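Long-range contacts in serine-pyruvate aminotransferase (AgxT) (PDB 3ZRQ), which probably catalyses pyridoxal-phosphate-dependent amino-group transfer, as a serine-pyruvate and alanine-glyoxylate aminotransferase of class V: residues Val26-Lys31 and Phe241-Val246; Lys189-Ala194 and Leu250-Ala255. All coordinates share one frame; numbering follows the deposited sequence.

In the fold
From the N terminus, the chain first leaves helix 15-19 and runs through residues 26-31 into helix 31-48. It then builds the central sheet, where residues 189-194 join strand 182-186 to strand 196-202. Beyond helix 223-234 come residues 241-246, which close the long loop of contact 1, and then helix 246-262, whose residues 250-255 close the shorter loop of contact 2. The two loops therefore cross. Helix 246-262 unites them: its first residue touches the N-terminal segment, and its next turns cover the sheet connection. With centres about 17 Å apart, the contacts also meet directly, Val26 CG1 lying 4.2 Å from Leu250 CD1.

Contact 1. Residues Val26-Lys31 and Phe241-Val246; sequences VGFTSK and FATPPV. With PMP (4'-deoxy-4'-aminopyridoxal-5'-phosphate), chain D.
The flat group here is the ring of Phe28. Thr243 OG1 meets it obliquely, 4.1 Å from Phe28 CE1, while the saturated ring of Pro244 packs through CD on Phe28 CB at 4.0 Å. The aromatic ring has surface enough to meet Thr243, Tyr240 of the same chain and, edge-to-face, His7 of the second subunit at once.

Thr243 has another task: OG1 lies beside its own backbone N (chi1 -59°), which brings hydroxyl and amide together on one phosphate oxygen. Thr243 N (2.7 Å) and Thr243 OG1 (2.6 Å) both donate to O1P of PMP. Tyr240 OH bonds the same cofactor, as do Gly63, Thr64, Thr138 and Gln188 of the second subunit, making this a shared site.

Val246 fills the other end with its two branches: CG1 lies 3.8 Å from Val26 CG1, and CG2 approaches Phe28 N at 3.9 Å. With both branches cut back to an alanine, a gap is likely to open beside Gly27 and Phe28, and Val26 CG1 to lose one of its apolar partners.

Gly27 to Ser30 form a type I turn, closed by Ser30 N to Gly27 O and braced by Gly27 N donating to Ser30 OG, which also bonds Glu324 of the second subunit. Helix 31-48 follows, and its Phe33 packs against Val26, Pro244 and Val246, where helix 246-262 begins.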
loop_
_atom_site.group_PDB
_atom_site.type_symbol
_atom_site.label_atom_id
_atom_site.label_comp_id
_atom_site.label_asym_id
_atom_site.label_seq_id
_atom_site.Cartn_x
_atom_site.Cartn_y
_atom_site.Cartn_z
ATOM N N VAL A 26 -2.380 3.824 14.270
ATOM C CA VAL A 26 -1.219 3.803 15.174
ATOM C C VAL A 26 -0.857 5.241 15.590
ATOM O O VAL A 26 -0.856 6.150 14.753
ATOM C CB VAL A 26 -0.015 3.093 14.485
ATOM C CG1 VAL A 26 1.295 3.230 15.274
ATOM C CG2 VAL A 26 -0.338 1.612 14.249
ATOM N N GLY A 27 -0.609 5.444 16.886
ATOM C CA GLY A 27 -0.152 6.737 17.427
ATOM C C GLY A 27 1.035 6.548 18.360
ATOM O O GLY A 27 1.545 5.432 18.493
ATOM N N PHE A 28 1.475 7.616 19.032
ATOM C CA PHE A 28 2.740 7.578 19.818
ATOM C C PHE A 28 2.722 6.713 21.089
ATOM O O PHE A 28 3.785 6.309 21.594
ATOM C CB PHE A 28 3.256 8.986 20.144
ATOM C CG PHE A 28 2.237 9.879 20.803
ATOM C CD1 PHE A 28 1.390 10.680 20.038
ATOM C CD2 PHE A 28 2.129 9.927 22.192
ATOM C CE1 PHE A 28 0.454 11.506 20.645
ATOM C CE2 PHE A 28 1.199 10.760 22.802
ATOM C CZ PHE A 28 0.356 11.541 22.039
ATOM N N THR A 29 1.521 6.423 21.588
ATOM C CA THR A 29 1.349 5.515 22.725
ATOM C C THR A 29 1.088 4.078 22.286
ATOM O O THR A 29 1.214 3.160 23.096
ATOM C CB THR A 29 0.186 5.955 23.648
ATOM O OG1 THR A 29 -1.066 5.711 22.995
ATOM C CG2 THR A 29 0.275 7.438 23.974
ATOM N N SER A 30 0.725 3.883 21.013
ATOM C CA SER A 30 0.379 2.543 20.498
ATOM C C SER A 30 1.534 1.575 20.641
ATOM O O SER A 30 2.699 1.951 20.485
ATOM C CB SER A 30 -0.099 2.579 19.037
ATOM O OG SER A 30 -1.192 3.474 18.866
ATOM N N LYS A 31 1.191 0.330 20.967
ATOM C CA LYS A 31 2.138 -0.761 21.118
ATOM C C LYS A 31 3.030 -0.958 19.885
ATOM O O LYS A 31 4.222 -1.257 20.019
ATOM C CB LYS A 31 1.362 -2.059 21.422
ATOM C CG LYS A 31 2.219 -3.280 21.789
ATOM C CD LYS A 31 1.359 -4.482 22.232
ATOM C CE LYS A 31 1.115 -4.481 23.746
ATOM N NZ LYS A 31 0.128 -5.513 24.186
ATOM N N PHE A 241 6.969 13.647 24.805
ATOM C CA PHE A 241 7.512 14.994 24.865
ATOM C C PHE A 241 6.784 15.838 23.823
ATOM O O PHE A 241 6.123 16.827 24.142
ATOM C CB PHE A 241 9.032 15.050 24.622
ATOM C CG PHE A 241 9.521 16.470 24.357
ATOM C CD1 PHE A 241 9.202 17.494 25.242
ATOM C CD2 PHE A 241 10.256 16.776 23.204
ATOM C CE1 PHE A 241 9.599 18.825 25.007
ATOM C CE2 PHE A 241 10.672 18.107 22.943
ATOM C CZ PHE A 241 10.348 19.137 23.841
ATOM N N ALA A 242 6.964 15.458 22.559
ATOM C CA ALA A 242 6.308 16.166 21.442
ATOM C C ALA A 242 6.040 15.073 20.419
ATOM O O ALA A 242 6.737 14.041 20.419
ATOM C CB ALA A 242 7.234 17.249 20.876
ATOM N N THR A 243 5.007 15.229 19.588
ATOM C CA THR A 243 4.630 14.115 18.687
ATOM C C THR A 243 5.763 13.814 17.673
ATOM O O THR A 243 6.173 14.720 16.970
ATOM C CB THR A 243 3.353 14.445 17.933
ATOM O OG1 THR A 243 2.317 14.690 18.905
ATOM C CG2 THR A 243 2.935 13.255 17.009
ATOM N N PRO A 244 6.275 12.571 17.636
ATOM C CA PRO A 244 7.297 12.201 16.639
ATOM C C PRO A 244 6.649 11.797 15.305
ATOM O O PRO A 244 5.426 11.661 15.254
ATOM C CB PRO A 244 7.983 10.982 17.265
ATOM C CG PRO A 244 6.908 10.381 18.157
ATOM C CD PRO A 244 5.962 11.458 18.561
ATOM N N PRO A 245 7.449 11.644 14.227
ATOM C CA PRO A 245 6.888 11.209 12.935
ATOM C C PRO A 245 6.593 9.704 13.017
ATOM O O PRO A 245 7.419 8.877 12.585
ATOM C CB PRO A 245 8.019 11.514 11.943
ATOM C CG PRO A 245 8.935 12.493 12.642
ATOM C CD PRO A 245 8.850 12.067 14.090
ATOM N N VAL A 246 5.458 9.366 13.625
ATOM C CA VAL A 246 5.123 7.973 13.996
ATOM C C VAL A 246 5.345 6.962 12.865
ATOM O O VAL A 246 6.057 5.960 13.038
ATOM C CB VAL A 246 3.650 7.890 14.514
ATOM C CG1 VAL A 246 3.190 6.452 14.646
ATOM C CG2 VAL A 246 3.523 8.615 15.855
HETATM N N1 PMP D . -0.691 22.416 20.995
HETATM C C2 PMP D . -1.750 21.606 21.339
HETATM C C2A PMP D . -3.076 22.299 21.567
HETATM C C3 PMP D . -1.629 20.214 21.216
HETATM O O3 PMP D . -2.709 19.362 21.307
HETATM C C4 PMP D . -0.354 19.673 21.001
HETATM C C4A PMP D . -0.103 18.195 21.081
HETATM N N4A PMP D . -1.238 17.436 20.630
HETATM C C5 PMP D . 0.727 20.515 20.769
HETATM C C6 PMP D . 0.557 21.890 20.811
HETATM C C5A PMP D . 2.116 19.935 20.511
HETATM O O4P PMP D . 2.090 19.373 19.212
HETATM P P PMP D . 3.146 18.266 18.773
HETATM O O1P PMP D . 3.024 17.087 19.713
HETATM O O2P PMP D . 4.522 18.875 18.891
HETATM O O3P PMP D . 2.787 17.917 17.332
#

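Contact 2. Residues Lys189-Ala194 and Leu250-Ala255; sequences KALGSA and LQLAEA. With PMP (4'-deoxy-4'-aminopyridoxal-5'-phosphate), chain C.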
loop_
_atom_site.group_PDB
_atom_site.type_symbol
_atom_site.label_atom_id
_atom_site.label_comp_id
_atom_site.label_asym_id
_atom_site.label_seq_id
_atom_site.Cartn_x
_atom_site.Cartn_y
_atom_site.Cartn_z
ATOM N N LYS A 189 19.296 8.620 4.011
ATOM C CA LYS A 189 20.510 8.413 3.192
ATOM C C LYS A 189 20.871 6.956 3.030
ATOM O O LYS A 189 20.080 6.192 2.449
ATOM C CB LYS A 189 21.676 9.203 3.766
ATOM C CG LYS A 189 22.108 10.283 2.896
ATOM C CD LYS A 189 21.273 11.480 3.072
ATOM C CE LYS A 189 22.194 12.645 2.755
ATOM N NZ LYS A 189 21.566 13.934 2.903
ATOM N N ALA A 190 22.039 6.550 3.546
ATOM C CA ALA A 190 22.490 5.173 3.381
ATOM C C ALA A 190 21.664 4.176 4.196
ATOM O O ALA A 190 21.722 2.953 3.954
ATOM C CB ALA A 190 23.980 5.052 3.684
ATOM N N LEU A 191 20.878 4.688 5.153
ATOM C CA LEU A 191 19.928 3.833 5.853
ATOM C C LEU A 191 18.766 3.453 4.922
ATOM O O LEU A 191 18.117 2.437 5.110
ATOM C CB LEU A 191 19.441 4.468 7.164
ATOM C CG LEU A 191 20.518 4.623 8.285
ATOM C CD1 LEU A 191 19.956 5.275 9.528
ATOM C CD2 LEU A 191 21.212 3.278 8.651
ATOM N N GLY A 192 18.502 4.295 3.926
ATOM C CA GLY A 192 17.567 3.944 2.859
ATOM C C GLY A 192 16.099 4.025 3.218
ATOM O O GLY A 192 15.295 3.356 2.588
ATOM N N SER A 193 15.746 4.839 4.211
ATOM C CA SER A 193 14.345 4.957 4.653
ATOM C C SER A 193 13.731 6.311 4.300
ATOM O O SER A 193 14.328 7.117 3.570
ATOM C CB SER A 193 14.216 4.663 6.160
ATOM O OG SER A 193 12.867 4.513 6.511
ATOM N N ALA A 194 12.507 6.548 4.762
ATOM C CA ALA A 194 11.829 7.815 4.481
ATOM C C ALA A 194 12.455 8.937 5.325
ATOM O O ALA A 194 12.917 8.694 6.447
ATOM C CB ALA A 194 10.333 7.702 4.795
ATOM N N LEU A 250 7.952 3.793 11.909
ATOM C CA LEU A 250 7.562 2.429 11.482
ATOM C C LEU A 250 8.413 1.987 10.277
ATOM O O LEU A 250 8.924 0.868 10.223
ATOM C CB LEU A 250 6.058 2.354 11.169
ATOM C CG LEU A 250 5.053 2.616 12.297
ATOM C CD1 LEU A 250 3.608 2.515 11.809
ATOM C CD2 LEU A 250 5.277 1.708 13.475
ATOM N N GLN A 251 8.552 2.882 9.296
ATOM C CA GLN A 251 9.371 2.605 8.120
ATOM C C GLN A 251 10.838 2.402 8.508
ATOM O O GLN A 251 11.471 1.450 8.040
ATOM C CB GLN A 251 9.180 3.701 7.078
ATOM C CG GLN A 251 7.720 3.773 6.606
ATOM C CD GLN A 251 7.377 5.018 5.797
ATOM O OE1 GLN A 251 7.666 6.141 6.199
ATOM N NE2 GLN A 251 6.705 4.820 4.674
ATOM N N LEU A 252 11.388 3.287 9.367
ATOM C CA LEU A 252 12.773 3.116 9.803
ATOM C C LEU A 252 13.022 1.717 10.425
ATOM O O LEU A 252 14.064 1.111 10.177
ATOM C CB LEU A 252 13.183 4.226 10.804
ATOM C CG LEU A 252 14.623 4.207 11.336
ATOM C CD1 LEU A 252 15.652 4.400 10.199
ATOM C CD2 LEU A 252 14.811 5.257 12.451
ATOM N N ALA A 253 12.077 1.235 11.241
ATOM C CA ALA A 253 12.257 -0.066 11.916
ATOM C C ALA A 253 12.358 -1.197 10.894
ATOM O O ALA A 253 13.125 -2.139 11.086
ATOM C CB ALA A 253 11.140 -0.334 12.930
ATOM N N GLU A 254 11.610 -1.075 9.801
ATOM C CA GLU A 254 11.671 -2.057 8.703
ATOM C C GLU A 254 12.986 -1.948 7.939
ATOM O O GLU A 254 13.573 -2.956 7.566
ATOM C CB GLU A 254 10.484 -1.877 7.757
ATOM C CG GLU A 254 10.417 -2.862 6.576
ATOM C CD GLU A 254 10.285 -4.350 6.968
ATOM O OE1 GLU A 254 10.127 -4.704 8.165
ATOM O OE2 GLU A 254 10.361 -5.178 6.039
ATOM N N ALA A 255 13.471 -0.717 7.741
ATOM C CA ALA A 255 14.774 -0.517 7.134
ATOM C C ALA A 255 15.833 -1.217 7.986
ATOM O O ALA A 255 16.678 -1.957 7.459
ATOM C CB ALA A 255 15.089 1.000 7.000
HETATM N N1 PMP C . 25.268 16.648 6.680
HETATM C C2 PMP C . 25.497 16.146 5.435
HETATM C C2A PMP C . 26.840 15.517 5.180
HETATM C C3 PMP C . 24.472 16.084 4.486
HETATM O O3 PMP C . 24.693 15.437 3.314
HETATM C C4 PMP C . 23.256 16.715 4.793
HETATM C C4A PMP C . 22.220 16.990 3.739
HETATM N N4A PMP C . 21.892 15.816 3.041
HETATM C C5 PMP C . 23.055 17.252 6.075
HETATM C C6 PMP C . 24.079 17.222 7.010
HETATM C C5A PMP C . 21.732 17.862 6.523
HETATM O O4P PMP C . 20.768 16.814 6.569
HETATM P P PMP C . 19.204 17.173 6.412
HETATM O O1P PMP C . 18.949 17.737 5.030
HETATM O O2P PMP C . 18.830 18.192 7.475
HETATM O O3P PMP C . 18.495 15.864 6.631
#
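Ser193 and Ala194 lie against one face of helix 246-262, formed by Gln251, Leu252 and Ala255. Small side chains suit this close approach: Ser193 CB is 3.9 Å from Ala255 CB. Swung anti to its own N (chi1 -168°), Ser193 OG comes 3.4 Å from Leu252 N, but the angle is too poor for a hydrogen bond. Ala194 CB rests against Gln251 OE1 at 3.4 Å, while the amide's other end is anchored, NE2 bonding to Leu18 O. Leu191 completes the patch in two ways, its O lying 3.8 Å from Ala255 CB and its CD1 meeting Leu252 CD1.

A type I turn from Lys189 to Gly192, closed by Gly192 N to Lys189 O, sets the loop's course. Gly192 suits the turn's end because its phi is positive, 77°, and its O accepts from Trp343 NE1. Backbone bonding between Ser193 and Ser187 ties the loop back to its start.

The loop begins with Lys189, whose side chain runs to PMP. The modelled 1.9 Å between Lys189 NZ and PMP N4A fits neither a normal bond nor a normal contact and is doubtful. A lysine ending at the cofactor amine is consistent with the one that forms the internal aldimine in fold-type I, class-V aminotransferases.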